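Local atomic coordinates of glycerate dehydrogenase (Bacillus sp. 5mfcol3.1, PDB entry 6P2I), a protein that reduces acyclic imino acids with NADPH, probably intercepting those made in situ by a partner oxidase, and belongs to the D-isomer specific 2-hydroxyacid dehydrogenase family. Residues 17-22 / 289-294; 64-69 / 87-92; 208-213 / 231-236; 237-242 / 264-269. All blocks are in the same frame, centred on the assembly; numbering follows the deposited sequence.

Contact 1. Residues 17-22 / 289-294; sequences INKINE and ELIENI
Ile-20 meets Leu-290 and Ile-294 through its CD1 methyl. CD1 of Ile-20 lies 3.9 Å from CD1 of Ile-294 and 4.0 Å from CD2 of Leu-290. In both pairs the side chains cross at about a right angle. CG1 of Ile-20 sits beside the backbone N (chi1 -64°), and the outstretched chi2 (178°) carries CD1 across to the other helix. CG2 of Ile-20 also reaches CD1 of Ile-294, at 4.1 Å. Ile-291 adds a looser contact, its CG1 4.4 Å from CG1 of Ile-20. An alanine in place of Ile-20 would probably open a gap beside CD1 of Ile-294 and CD2 of Leu-290, which would lose their packing partner.

Lys-19 crosses Ile-291 at about a right angle. CG of Lys-19 lies 4.0 Å from CD1 of Ile-291, and the bent chain then brings NZ to 4.1 Å from CG2 of the same residue.

The two helices, 14-23 and 280-298, run parallel here, with segment axes 3° apart and 10.9 Å between them. Ile-291 also packs on Trp-15 of helix 14-23. Leu-290 and Ile-294 of helix 280-298 also rest on Ile-70 of strand 68-71, so this helix lies against the parallel sheet. The link between these two helix segments is side-chain packing, set by the shapes of aliphatic groups and not by directed polar bonds.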
loop_
_atom_site.group_PDB
_atom_site.type_symbol
_atom_site.label_atom_id
_atom_site.label_comp_id
_atom_site.label_asym_id
_atom_site.label_seq_id
_atom_site.Cartn_x
_atom_site.Cartn_y
_atom_site.Cartn_z
ATOM N N ILE A 17 -22.450 25.648 2.062
ATOM C CA ILE A 17 -23.198 26.675 1.338
ATOM C C ILE A 17 -23.953 27.562 2.314
ATOM O O ILE A 17 -23.947 28.794 2.190
ATOM C CB ILE A 17 -24.140 26.021 0.309
ATOM C CG1 ILE A 17 -23.313 25.301 -0.759
ATOM C CG2 ILE A 17 -25.078 27.068 -0.322
ATOM C CD1 ILE A 17 -24.129 24.412 -1.673
ATOM N N ASN A 18 -24.602 26.960 3.314
ATOM C CA ASN A 18 -25.338 27.762 4.289
ATOM C C ASN A 18 -24.391 28.635 5.105
ATOM O O ASN A 18 -24.682 29.808 5.367
ATOM C CB ASN A 18 -26.147 26.852 5.217
ATOM C CG ASN A 18 -27.255 26.110 4.487
ATOM O OD1 ASN A 18 -27.740 26.564 3.452
ATOM N ND2 ASN A 18 -27.669 24.968 5.034
ATOM N N LYS A 19 -23.244 28.079 5.502
ATOM C CA LYS A 19 -22.291 28.856 6.289
ATOM C C LYS A 19 -21.755 30.049 5.500
ATOM O O LYS A 19 -21.668 31.166 6.025
ATOM C CB LYS A 19 -21.148 27.950 6.753
ATOM C CG LYS A 19 -20.021 28.688 7.451
ATOM C CD LYS A 19 -20.506 29.342 8.726
ATOM C CE LYS A 19 -20.343 28.411 9.903
ATOM N NZ LYS A 19 -18.910 28.206 10.252
ATOM N N ILE A 20 -21.391 29.843 4.236
ATOM C CA ILE A 20 -20.782 30.952 3.514
ATOM C C ILE A 20 -21.814 32.042 3.238
ATOM O O ILE A 20 -21.487 33.238 3.231
ATOM C CB ILE A 20 -20.106 30.433 2.235
ATOM C CG1 ILE A 20 -18.957 29.496 2.616
ATOM C CG2 ILE A 20 -19.570 31.593 1.396
ATOM C CD1 ILE A 20 -18.238 28.890 1.418
ATOM N N ASN A 21 -23.082 31.666 3.051
ATOM C CA ASN A 21 -24.120 32.680 2.909
ATOM C C ASN A 21 -24.309 33.492 4.190
ATOM O O ASN A 21 -24.966 34.535 4.154
ATOM C CB ASN A 21 -25.435 32.014 2.485
ATOM C CG ASN A 21 -25.544 31.852 0.974
ATOM O OD1 ASN A 21 -25.422 32.821 0.232
ATOM N ND2 ASN A 21 -25.757 30.622 0.516
ATOM N N GLU A 22 -23.738 33.048 5.324
ATOM C CA GLU A 22 -23.760 33.902 6.510
ATOM C C GLU A 22 -22.805 35.084 6.369
ATOM O O GLU A 22 -23.004 36.119 7.015
ATOM C CB GLU A 22 -23.386 33.110 7.764
ATOM C CG GLU A 22 -24.362 32.022 8.134
ATOM C CD GLU A 22 -23.831 31.114 9.246
ATOM O OE1 GLU A 22 -24.342 29.984 9.375
ATOM O OE2 GLU A 22 -22.913 31.533 9.995
ATOM N N GLU A 289 -10.846 24.717 5.830
ATOM C CA GLU A 289 -9.827 25.679 5.406
ATOM C C GLU A 289 -10.433 26.788 4.560
ATOM O O GLU A 289 -10.097 27.963 4.737
ATOM C CB GLU A 289 -8.712 24.976 4.629
ATOM C CG GLU A 289 -7.774 24.185 5.554
ATOM C CD GLU A 289 -6.599 23.527 4.838
ATOM O OE1 GLU A 289 -6.710 23.213 3.639
ATOM O OE2 GLU A 289 -5.565 23.300 5.503
ATOM N N LEU A 290 -11.321 26.430 3.636
ATOM C CA LEU A 290 -12.015 27.436 2.838
ATOM C C LEU A 290 -12.738 28.436 3.733
ATOM O O LEU A 290 -12.661 29.655 3.521
ATOM C CB LEU A 290 -13.004 26.742 1.903
ATOM C CG LEU A 290 -14.003 27.660 1.210
ATOM C CD1 LEU A 290 -13.288 28.642 0.303
ATOM C CD2 LEU A 290 -15.004 26.840 0.442
ATOM N N ILE A 291 -13.442 27.932 4.746
ATOM C CA ILE A 291 -14.208 28.802 5.631
ATOM C C ILE A 291 -13.269 29.627 6.497
ATOM O O ILE A 291 -13.522 30.809 6.759
ATOM C CB ILE A 291 -15.197 27.974 6.472
ATOM C CG1 ILE A 291 -16.332 27.471 5.583
ATOM C CG2 ILE A 291 -15.746 28.779 7.649
ATOM C CD1 ILE A 291 -17.092 26.285 6.151
ATOM N N GLU A 292 -12.170 29.021 6.951
ATOM C CA GLU A 292 -11.206 29.770 7.744
ATOM C C GLU A 292 -10.588 30.897 6.931
ATOM O O GLU A 292 -10.363 31.994 7.452
ATOM C CB GLU A 292 -10.113 28.850 8.275
ATOM C CG GLU A 292 -9.055 29.604 9.040
ATOM C CD GLU A 292 -8.047 28.679 9.687
ATOM O OE1 GLU A 292 -8.046 27.475 9.343
ATOM O OE2 GLU A 292 -7.264 29.158 10.536
ATOM N N ASN A 293 -10.322 30.649 5.651
ATOM C CA ASN A 293 -9.822 31.714 4.786
ATOM C C ASN A 293 -10.798 32.880 4.728
ATOM O O ASN A 293 -10.399 34.049 4.837
ATOM C CB ASN A 293 -9.556 31.171 3.384
ATOM C CG ASN A 293 -8.249 30.408 3.306
ATOM O OD1 ASN A 293 -7.333 30.658 4.091
ATOM N ND2 ASN A 293 -8.152 29.478 2.358
ATOM N N ILE A 294 -12.087 32.584 4.533
ATOM C CA ILE A 294 -13.087 33.646 4.405
ATOM C C ILE A 294 -13.218 34.414 5.713
ATOM O O ILE A 294 -13.168 35.651 5.738
ATOM C CB ILE A 294 -14.438 33.055 3.964
ATOM C CG1 ILE A 294 -14.306 32.474 2.547
ATOM C CG2 ILE A 294 -15.531 34.107 4.059
ATOM C CD1 ILE A 294 -15.483 31.607 2.104
#

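Contact 2. Residues 64-69 / 87-92; sequences SRLKYL and NEIMVS
Tyr-68 reaches Ser-92 with its hydroxyl. Its OH is 2.6 Å from OG of Ser-92, which lies at the ring edge and in the ring plane. The two hydroxyls are hydrogen-bonded. CG of Tyr-68 is anti to the backbone N (chi1 -174°), and the ring beyond it brings OH to Ser-92. SD of Met-90 stands 4.8 Å from the ring centroid of Tyr-68, obliquely, 39° off the normal, in a Met-aromatic contact. A phenylalanine here would lack the OH, and the Ser-92 hydroxyl would probably be left to its bond with O of Val-303 and be less firmly fixed.

Leu-66 and Ile-89 cross at about a right angle, with CD2 of Leu-66 4.0 Å from CD1 of Ile-89. The Lys-67 chain, bent at chi2 and chi3, brings NZ to O of Glu-88, 2.8 Å away and in the carbonyl plane, as a hydrogen-bond donor. A water accepts from the same NZ and donates to O of Asn-87.

The backbones hold these side chains in place: strands 68-71 and 90-92 pair in parallel within a beta-alpha-beta unit whose helix is 81-86. N of Leu-69 bonds to O of Met-90 (2.8 Å), and N of Ser-92 to O of Leu-69 (3.0 Å). N of Met-90 bonds to O of Lys-67. Glu-88, with positive phi, is the C-prime residue of a Schellman motif ending helix 81-86.

Further out, Tyr-297 stacks on the ring of Tyr-68.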
loop_
_atom_site.group_PDB
_atom_site.type_symbol
_atom_site.label_atom_id
_atom_site.label_comp_id
_atom_site.label_asym_id
_atom_site.label_seq_id
_atom_site.Cartn_x
_atom_site.Cartn_y
_atom_site.Cartn_z
ATOM N N SER A 64 -11.849 43.549 -12.690
ATOM C CA SER A 64 -12.095 44.640 -11.764
ATOM C C SER A 64 -12.811 44.092 -10.536
ATOM O O SER A 64 -13.200 42.921 -10.490
ATOM C CB SER A 64 -12.917 45.763 -12.428
ATOM O OG SER A 64 -14.203 45.294 -12.797
ATOM N N ARG A 65 -12.935 44.957 -9.524
ATOM C CA ARG A 65 -13.662 44.710 -8.276
ATOM C C ARG A 65 -13.007 43.670 -7.372
ATOM O O ARG A 65 -12.851 43.914 -6.169
ATOM C CB ARG A 65 -15.107 44.298 -8.566
ATOM C CG ARG A 65 -15.897 43.985 -7.312
ATOM C CD ARG A 65 -17.360 43.716 -7.615
ATOM N NE ARG A 65 -18.095 43.294 -6.425
ATOM C CZ ARG A 65 -19.397 43.024 -6.414
ATOM N NH1 ARG A 65 -20.103 43.127 -7.534
ATOM N NH2 ARG A 65 -19.994 42.652 -5.288
ATOM N N LEU A 66 -12.624 42.523 -7.935
ATOM C CA LEU A 66 -12.088 41.408 -7.152
ATOM C C LEU A 66 -10.971 41.852 -6.213
ATOM O O LEU A 66 -10.036 42.538 -6.624
ATOM C CB LEU A 66 -11.563 40.326 -8.104
ATOM C CG LEU A 66 -10.970 39.077 -7.444
ATOM C CD1 LEU A 66 -12.055 38.336 -6.682
ATOM C CD2 LEU A 66 -10.323 38.195 -8.496
ATOM N N LYS A 67 -11.050 41.423 -4.946
ATOM C CA LYS A 67 -10.009 41.746 -3.982
ATOM C C LYS A 67 -9.308 40.532 -3.395
ATOM O O LYS A 67 -8.179 40.675 -2.915
ATOM C CB LYS A 67 -10.579 42.580 -2.824
ATOM C CG LYS A 67 -10.987 44.005 -3.213
ATOM C CD LYS A 67 -9.842 44.738 -3.891
ATOM C CE LYS A 67 -8.700 44.986 -2.913
ATOM N NZ LYS A 67 -7.484 45.527 -3.584
ATOM N N TYR A 68 -9.925 39.351 -3.432
ATOM C CA TYR A 68 -9.408 38.186 -2.718
ATOM C C TYR A 68 -9.777 36.927 -3.484
ATOM O O TYR A 68 -10.958 36.702 -3.784
ATOM C CB TYR A 68 -9.966 38.138 -1.297
ATOM C CG TYR A 68 -9.393 37.044 -0.401
ATOM C CD1 TYR A 68 -8.053 36.654 -0.476
ATOM C CD2 TYR A 68 -10.199 36.425 0.540
ATOM C CE1 TYR A 68 -7.549 35.644 0.377
ATOM C CE2 TYR A 68 -9.713 35.450 1.380
ATOM C CZ TYR A 68 -8.400 35.063 1.302
ATOM O OH TYR A 68 -7.968 34.077 2.170
ATOM N N LEU A 69 -8.764 36.127 -3.813
ATOM C CA LEU A 69 -8.935 34.865 -4.520
ATOM C C LEU A 69 -8.454 33.738 -3.628
ATOM O O LEU A 69 -7.345 33.807 -3.087
ATOM C CB LEU A 69 -8.152 34.859 -5.832
ATOM C CG LEU A 69 -8.185 33.565 -6.643
ATOM C CD1 LEU A 69 -9.590 33.287 -7.146
ATOM C CD2 LEU A 69 -7.216 33.645 -7.813
ATOM N N ASN A 87 -1.739 43.505 -9.273
ATOM C CA ASN A 87 -3.041 44.144 -9.404
ATOM C C ASN A 87 -3.773 44.237 -8.070
ATOM O O ASN A 87 -4.997 44.416 -8.049
ATOM C CB ASN A 87 -3.899 43.407 -10.434
ATOM C CG ASN A 87 -3.525 43.759 -11.861
ATOM O OD1 ASN A 87 -4.167 44.601 -12.492
ATOM N ND2 ASN A 87 -2.489 43.107 -12.383
ATOM N N GLU A 88 -3.044 44.113 -6.960
ATOM C CA GLU A 88 -3.582 44.309 -5.613
ATOM C C GLU A 88 -4.721 43.338 -5.303
ATOM O O GLU A 88 -5.702 43.694 -4.648
ATOM C CB GLU A 88 -4.023 45.760 -5.408
ATOM C CG GLU A 88 -2.863 46.741 -5.269
ATOM C CD GLU A 88 -3.297 48.192 -5.379
ATOM O OE1 GLU A 88 -2.623 48.963 -6.095
ATOM O OE2 GLU A 88 -4.314 48.563 -4.753
ATOM N N ILE A 89 -4.590 42.099 -5.769
ATOM C CA ILE A 89 -5.536 41.034 -5.453
ATOM C C ILE A 89 -4.806 40.005 -4.607
ATOM O O ILE A 89 -3.797 39.435 -5.042
ATOM C CB ILE A 89 -6.128 40.393 -6.717
ATOM C CG1 ILE A 89 -6.867 41.456 -7.542
ATOM C CG2 ILE A 89 -7.038 39.231 -6.339
ATOM C CD1 ILE A 89 -7.469 40.924 -8.823
ATOM N N MET A 90 -5.317 39.775 -3.402
ATOM C CA MET A 90 -4.705 38.852 -2.456
ATOM C C MET A 90 -5.139 37.424 -2.767
ATOM O O MET A 90 -6.239 37.187 -3.275
ATOM C CB MET A 90 -5.090 39.278 -1.034
ATOM C CG MET A 90 -4.302 38.677 0.119
ATOM S SD MET A 90 -5.229 38.863 1.668
ATOM C CE MET A 90 -4.390 40.304 2.316
ATOM N N VAL A 91 -4.242 36.468 -2.501
ATOM C CA VAL A 91 -4.453 35.060 -2.827
ATOM C C VAL A 91 -4.148 34.214 -1.604
ATOM O O VAL A 91 -3.102 34.390 -0.971
ATOM C CB VAL A 91 -3.558 34.589 -3.988
ATOM C CG1 VAL A 91 -3.899 33.141 -4.371
ATOM C CG2 VAL A 91 -3.677 35.512 -5.155
ATOM N N SER A 92 -5.045 33.279 -1.297
ATOM C CA SER A 92 -4.808 32.236 -0.306
ATOM C C SER A 92 -5.052 30.885 -0.951
ATOM O O SER A 92 -5.842 30.766 -1.889
ATOM C CB SER A 92 -5.745 32.362 0.920
ATOM O OG SER A 92 -5.452 33.489 1.724
HETATM O O HOH W 1 -7.636 45.212 -6.617
#

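Contact 3. Residues 208-213 / 231-236; sequences IILTEK and NLIDEQ
Ile-208 crosses Asp-234 obliquely. Its CG2 methyl lies 3.8 Å from CB of Asp-234. Its CD1 methyl turns towards the other backbone, 3.4 Å from O of Asn-231 and 3.6 Å from O of Ile-233.

Leu-210 and Ile-233 lie side by side and point the same way, with CB of Leu-210 4.1 Å from CG2 of Ile-233. Both rest on Leu-224 of strand 223-226. The side chain of Ile-209 is about 4 Å from the bound NADP.

A single backbone bridge, Leu-210 with Ile-233, holds the two segments in register. N of Leu-210 donates to O of Leu-232, and O of Leu-210 accepts from N of Asp-234, both nearly straight. Leu-210 is the centre of an inverse gamma turn, and both segments belong to the Rossmann-type NAD binding domain.

Asp-234 is the N-cap of helix 235-243, its OD1 bonded to N of Ala-237. Thr-211 N-caps helix 212-215 through OG1 to N of Leu-214. The turns leading into the two helices are joined by main-chain bonds, and a water links N of Glu-212 to OD2 of the N-cap carboxylate of Asp-234.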
loop_
_atom_site.group_PDB
_atom_site.type_symbol
_atom_site.label_atom_id
_atom_site.label_comp_id
_atom_site.label_asym_id
_atom_site.label_seq_id
_atom_site.Cartn_x
_atom_site.Cartn_y
_atom_site.Cartn_z
ATOM N N ILE A 208 10.309 20.134 -14.932
ATOM C CA ILE A 208 11.337 19.213 -15.413
ATOM C C ILE A 208 12.532 19.215 -14.467
ATOM O O ILE A 208 13.690 19.217 -14.907
ATOM C CB ILE A 208 11.783 19.547 -16.849
ATOM C CG1 ILE A 208 10.610 20.046 -17.690
ATOM C CG2 ILE A 208 12.397 18.314 -17.513
ATOM C CD1 ILE A 208 9.629 18.958 -18.061
ATOM N N ILE A 209 12.266 19.230 -13.160
ATOM C CA ILE A 209 13.368 19.140 -12.210
ATOM C C ILE A 209 14.024 17.764 -12.285
ATOM O O ILE A 209 15.238 17.638 -12.085
ATOM C CB ILE A 209 12.892 19.475 -10.783
ATOM C CG1 ILE A 209 14.097 19.724 -9.869
ATOM C CG2 ILE A 209 11.982 18.382 -10.231
ATOM C CD1 ILE A 209 13.734 19.971 -8.415
ATOM N N LEU A 210 13.252 16.724 -12.604
ATOM C CA LEU A 210 13.812 15.386 -12.823
ATOM C C LEU A 210 14.175 15.287 -14.299
ATOM O O LEU A 210 13.377 14.867 -15.139
ATOM C CB LEU A 210 12.833 14.300 -12.397
ATOM C CG LEU A 210 12.642 14.096 -10.893
ATOM C CD1 LEU A 210 12.000 12.742 -10.609
ATOM C CD2 LEU A 210 13.961 14.242 -10.154
ATOM N N THR A 211 15.397 15.694 -14.614
ATOM C CA THR A 211 15.910 15.668 -15.974
ATOM C C THR A 211 16.227 14.237 -16.405
ATOM O O THR A 211 16.282 13.306 -15.593
ATOM C CB THR A 211 17.165 16.528 -16.063
ATOM O OG1 THR A 211 18.142 15.998 -15.161
ATOM C CG2 THR A 211 16.852 17.955 -15.654
ATOM N N GLU A 212 16.447 14.073 -17.714
ATOM C CA GLU A 212 16.926 12.790 -18.222
ATOM C C GLU A 212 18.205 12.366 -17.509
ATOM O O GLU A 212 18.360 11.196 -17.139
ATOM C CB GLU A 212 17.162 12.865 -19.734
ATOM C CG GLU A 212 17.669 11.557 -20.334
ATOM C CD GLU A 212 17.912 11.646 -21.826
ATOM O OE1 GLU A 212 17.614 12.700 -22.423
ATOM O OE2 GLU A 212 18.407 10.657 -22.405
ATOM N N LYS A 213 19.130 13.310 -17.305
ATOM C CA LYS A 213 20.383 12.993 -16.623
ATOM C C LYS A 213 20.132 12.495 -15.205
ATOM O O LYS A 213 20.672 11.461 -14.791
ATOM C CB LYS A 213 21.295 14.221 -16.605
ATOM C CG LYS A 213 22.685 13.962 -16.047
ATOM N N ASN A 231 4.472 17.429 -15.021
ATOM C CA ASN A 231 5.432 18.354 -15.609
ATOM C C ASN A 231 6.710 18.513 -14.799
ATOM O O ASN A 231 7.652 19.147 -15.289
ATOM C CB ASN A 231 4.757 19.717 -15.770
ATOM C CG ASN A 231 3.322 19.590 -16.227
ATOM O OD1 ASN A 231 2.424 19.254 -15.439
ATOM N ND2 ASN A 231 3.096 19.828 -17.514
ATOM N N LEU A 232 6.761 17.983 -13.574
ATOM C CA LEU A 232 7.991 18.028 -12.792
ATOM C C LEU A 232 9.053 17.102 -13.356
ATOM O O LEU A 232 10.228 17.241 -13.006
ATOM C CB LEU A 232 7.709 17.640 -11.337
ATOM C CG LEU A 232 6.763 18.558 -10.566
ATOM C CD1 LEU A 232 6.475 17.974 -9.220
ATOM C CD2 LEU A 232 7.381 19.941 -10.415
ATOM N N ILE A 233 8.663 16.154 -14.203
ATOM C CA ILE A 233 9.552 15.120 -14.722
ATOM C C ILE A 233 9.689 15.302 -16.224
ATOM O O ILE A 233 8.727 15.689 -16.897
ATOM C CB ILE A 233 9.008 13.710 -14.408
ATOM C CG1 ILE A 233 8.656 13.586 -12.923
ATOM C CG2 ILE A 233 10.002 12.642 -14.850
ATOM C CD1 ILE A 233 8.034 12.243 -12.553
ATOM N N ASP A 234 10.887 15.027 -16.749
ATOM C CA ASP A 234 11.023 14.790 -18.182
ATOM C C ASP A 234 10.269 13.506 -18.499
ATOM O O ASP A 234 10.822 12.405 -18.387
ATOM C CB ASP A 234 12.496 14.692 -18.591
ATOM C CG ASP A 234 12.695 14.578 -20.100
ATOM O OD1 ASP A 234 11.836 13.996 -20.805
ATOM O OD2 ASP A 234 13.739 15.064 -20.584
ATOM N N GLU A 235 8.996 13.635 -18.880
ATOM C CA GLU A 235 8.133 12.463 -18.966
ATOM C C GLU A 235 8.553 11.524 -20.086
ATOM O O GLU A 235 8.402 10.302 -19.953
ATOM C CB GLU A 235 6.687 12.898 -19.158
ATOM C CG GLU A 235 5.685 11.825 -18.834
ATOM C CD GLU A 235 4.271 12.339 -18.933
ATOM O OE1 GLU A 235 3.693 12.647 -17.870
ATOM O OE2 GLU A 235 3.764 12.458 -20.078
ATOM N N GLN A 236 9.071 12.069 -21.189
ATOM C CA GLN A 236 9.590 11.223 -22.256
ATOM C C GLN A 236 10.786 10.418 -21.773
ATOM O O GLN A 236 10.913 9.229 -22.091
ATOM C CB GLN A 236 9.967 12.071 -23.472
ATOM C CG GLN A 236 8.772 12.555 -24.270
ATOM C CD GLN A 236 9.169 13.144 -25.605
ATOM O OE1 GLN A 236 10.166 13.859 -25.712
ATOM N NE2 GLN A 236 8.393 12.837 -26.639
HETATM O O HOH W 2 15.691 16.159 -19.443
#

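Contact 4. Residues 237-242 / 264-269; sequences ALYSVL and IGLNNV
Leu-242 packs tightly against Leu-266 and Val-269. Its CB lies 3.6 Å from CD1 of Leu-266, and its CD1 lies 3.6 Å from CG1 of Val-269. In each pair the side chains cross at about a right angle. CD1 of Leu-266 also reaches CD1 of Leu-242 at 3.8 Å, so one methyl of Leu-266 touches both the base and the tip of Leu-242. All three residues are buried.

Asn-268 adds the one hydrogen bond between the segments. Its ND2 donates to O of Leu-242 at 3.0 Å, with an N-H...O angle of 164°. The acceptor lies close to the amide plane, while the donor is tilted 35° from the carbonyl plane. With CG between the backbone N and the carbonyl carbon (chi1 53°), the amide beyond it faces Leu-242. The other amide atom, OD1, is buried against CB of Leu-242 at 3.8 Å and has no polar partner in the model.

The contact lies in the Rossmann-type NAD binding domain. It joins helix 235-243 to the loop that leads into strand 269-271, an outermost strand of the parallel sheet within this chain.

The side with Tyr-239 is more open. This residue is partly exposed, and its ring meets Leu-266 obliquely, with CE1 3.7 Å from CD2 of Leu-266. Pro-262 also touches Tyr-239. On the loop, O of Ile-264 and O of Leu-266 both accept hydrogen bonds from NH1 of Arg-125 of the second subunit.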
loop_
_atom_site.group_PDB
_atom_site.type_symbol
_atom_site.label_atom_id
_atom_site.label_comp_id
_atom_site.label_asym_id
_atom_site.label_seq_id
_atom_site.Cartn_x
_atom_site.Cartn_y
_atom_site.Cartn_z
ATOM N N ALA A 237 11.679 11.048 -21.005
ATOM C CA ALA A 237 12.811 10.309 -20.456
ATOM C C ALA A 237 12.342 9.252 -19.465
ATOM O O ALA A 237 12.900 8.149 -19.419
ATOM C CB ALA A 237 13.802 11.262 -19.792
ATOM N N LEU A 238 11.315 9.567 -18.671
ATOM C CA LEU A 238 10.787 8.584 -17.729
ATOM C C LEU A 238 10.202 7.388 -18.466
ATOM O O LEU A 238 10.382 6.239 -18.044
ATOM C CB LEU A 238 9.738 9.232 -16.821
ATOM C CG LEU A 238 9.105 8.330 -15.750
ATOM C CD1 LEU A 238 10.171 7.637 -14.907
ATOM C CD2 LEU A 238 8.139 9.096 -14.854
ATOM N N TYR A 239 9.499 7.637 -19.575
ATOM C CA TYR A 239 8.980 6.533 -20.373
ATOM C C TYR A 239 10.103 5.603 -20.818
ATOM O O TYR A 239 9.988 4.378 -20.698
ATOM C CB TYR A 239 8.211 7.056 -21.588
ATOM C CG TYR A 239 7.827 5.935 -22.520
ATOM C CD1 TYR A 239 6.814 5.045 -22.182
ATOM C CD2 TYR A 239 8.517 5.725 -23.707
ATOM C CE1 TYR A 239 6.477 3.995 -23.018
ATOM C CE2 TYR A 239 8.186 4.679 -24.549
ATOM C CZ TYR A 239 7.165 3.816 -24.197
ATOM O OH TYR A 239 6.826 2.772 -25.028
ATOM N N SER A 240 11.200 6.172 -21.334
ATOM C CA SER A 240 12.321 5.355 -21.788
ATOM C C SER A 240 12.934 4.566 -20.639
ATOM O O SER A 240 13.301 3.399 -20.807
ATOM C CB SER A 240 13.379 6.235 -22.455
ATOM O OG SER A 240 12.873 6.812 -23.647
ATOM N N VAL A 241 13.051 5.188 -19.465
ATOM C CA VAL A 241 13.597 4.492 -18.301
ATOM C C VAL A 241 12.739 3.280 -17.956
ATOM O O VAL A 241 13.248 2.170 -17.754
ATOM C CB VAL A 241 13.716 5.464 -17.115
ATOM C CG1 VAL A 241 13.862 4.704 -15.810
ATOM C CG2 VAL A 241 14.904 6.384 -17.319
ATOM N N LEU A 242 11.420 3.473 -17.907
ATOM C CA LEU A 242 10.520 2.372 -17.574
ATOM C C LEU A 242 10.437 1.349 -18.700
ATOM O O LEU A 242 10.474 0.138 -18.446
ATOM C CB LEU A 242 9.137 2.924 -17.236
ATOM C CG LEU A 242 9.063 3.763 -15.956
ATOM C CD1 LEU A 242 7.935 4.776 -16.055
ATOM C CD2 LEU A 242 8.852 2.877 -14.737
ATOM N N ILE A 264 0.858 4.825 -20.711
ATOM C CA ILE A 264 -0.334 4.004 -20.490
ATOM C C ILE A 264 -0.127 2.562 -20.950
ATOM O O ILE A 264 -0.836 1.658 -20.491
ATOM C CB ILE A 264 -1.555 4.667 -21.182
ATOM C CG1 ILE A 264 -2.306 5.546 -20.188
ATOM C CG2 ILE A 264 -2.503 3.654 -21.798
ATOM C CD1 ILE A 264 -1.511 6.697 -19.710
ATOM N N GLY A 265 0.858 2.316 -21.811
ATOM C CA GLY A 265 1.171 0.990 -22.297
ATOM C C GLY A 265 2.102 0.174 -21.424
ATOM O O GLY A 265 2.317 -1.013 -21.702
ATOM N N LEU A 266 2.655 0.765 -20.371
ATOM C CA LEU A 266 3.686 0.121 -19.566
ATOM C C LEU A 266 3.087 -0.791 -18.503
ATOM O O LEU A 266 2.095 -0.448 -17.852
ATOM C CB LEU A 266 4.560 1.166 -18.879
ATOM C CG LEU A 266 5.388 2.102 -19.751
ATOM C CD1 LEU A 266 5.943 3.229 -18.886
ATOM C CD2 LEU A 266 6.501 1.335 -20.424
ATOM N N ASN A 267 3.727 -1.940 -18.306
ATOM C CA ASN A 267 3.321 -2.907 -17.294
ATOM C C ASN A 267 4.088 -2.758 -15.987
ATOM O O ASN A 267 4.000 -3.641 -15.125
ATOM C CB ASN A 267 3.489 -4.331 -17.823
ATOM C CG ASN A 267 4.936 -4.662 -18.190
ATOM O OD1 ASN A 267 5.857 -3.883 -17.940
ATOM N ND2 ASN A 267 5.134 -5.831 -18.793
ATOM N N ASN A 268 4.862 -1.687 -15.832
ATOM C CA ASN A 268 5.562 -1.434 -14.580
ATOM C C ASN A 268 5.228 -0.051 -14.042
ATOM O O ASN A 268 6.032 0.558 -13.332
ATOM C CB ASN A 268 7.077 -1.612 -14.740
ATOM C CG ASN A 268 7.661 -0.797 -15.891
ATOM O OD1 ASN A 268 6.949 -0.076 -16.594
ATOM N ND2 ASN A 268 8.972 -0.903 -16.076
ATOM N N VAL A 269 4.045 0.465 -14.376
ATOM C CA VAL A 269 3.533 1.672 -13.745
ATOM C C VAL A 269 2.181 1.349 -13.128
ATOM O O VAL A 269 1.448 0.473 -13.599
ATOM C CB VAL A 269 3.408 2.864 -14.729
ATOM C CG1 VAL A 269 4.762 3.183 -15.347
ATOM C CG2 VAL A 269 2.367 2.573 -15.803
#

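Contacts 1 and 2 lie in one part of the chain, with centres about 17 Å apart. Contact 1 joins helices 14-23 and 280-298, contact 2 strands 68-71 and 90-92; they share no element but touch. They meet where Asn-293 packs on Tyr-68 and Ser-92. Contacts 3 and 4 share helix 235-243 in the NAD binding domain, centres about 13 Å apart. The centres of contacts 1 and 4 are about 43 Å apart, on opposite sides of the chain's centre. Contacts 1, 2 and 4 are mostly buried, contact 3 only partly. Aliphatic packing rules contact 1, strand pairing contact 2 and a backbone bridge contact 3. Contact 4 adds one side-chain amide bond to its packing and faces the second subunit.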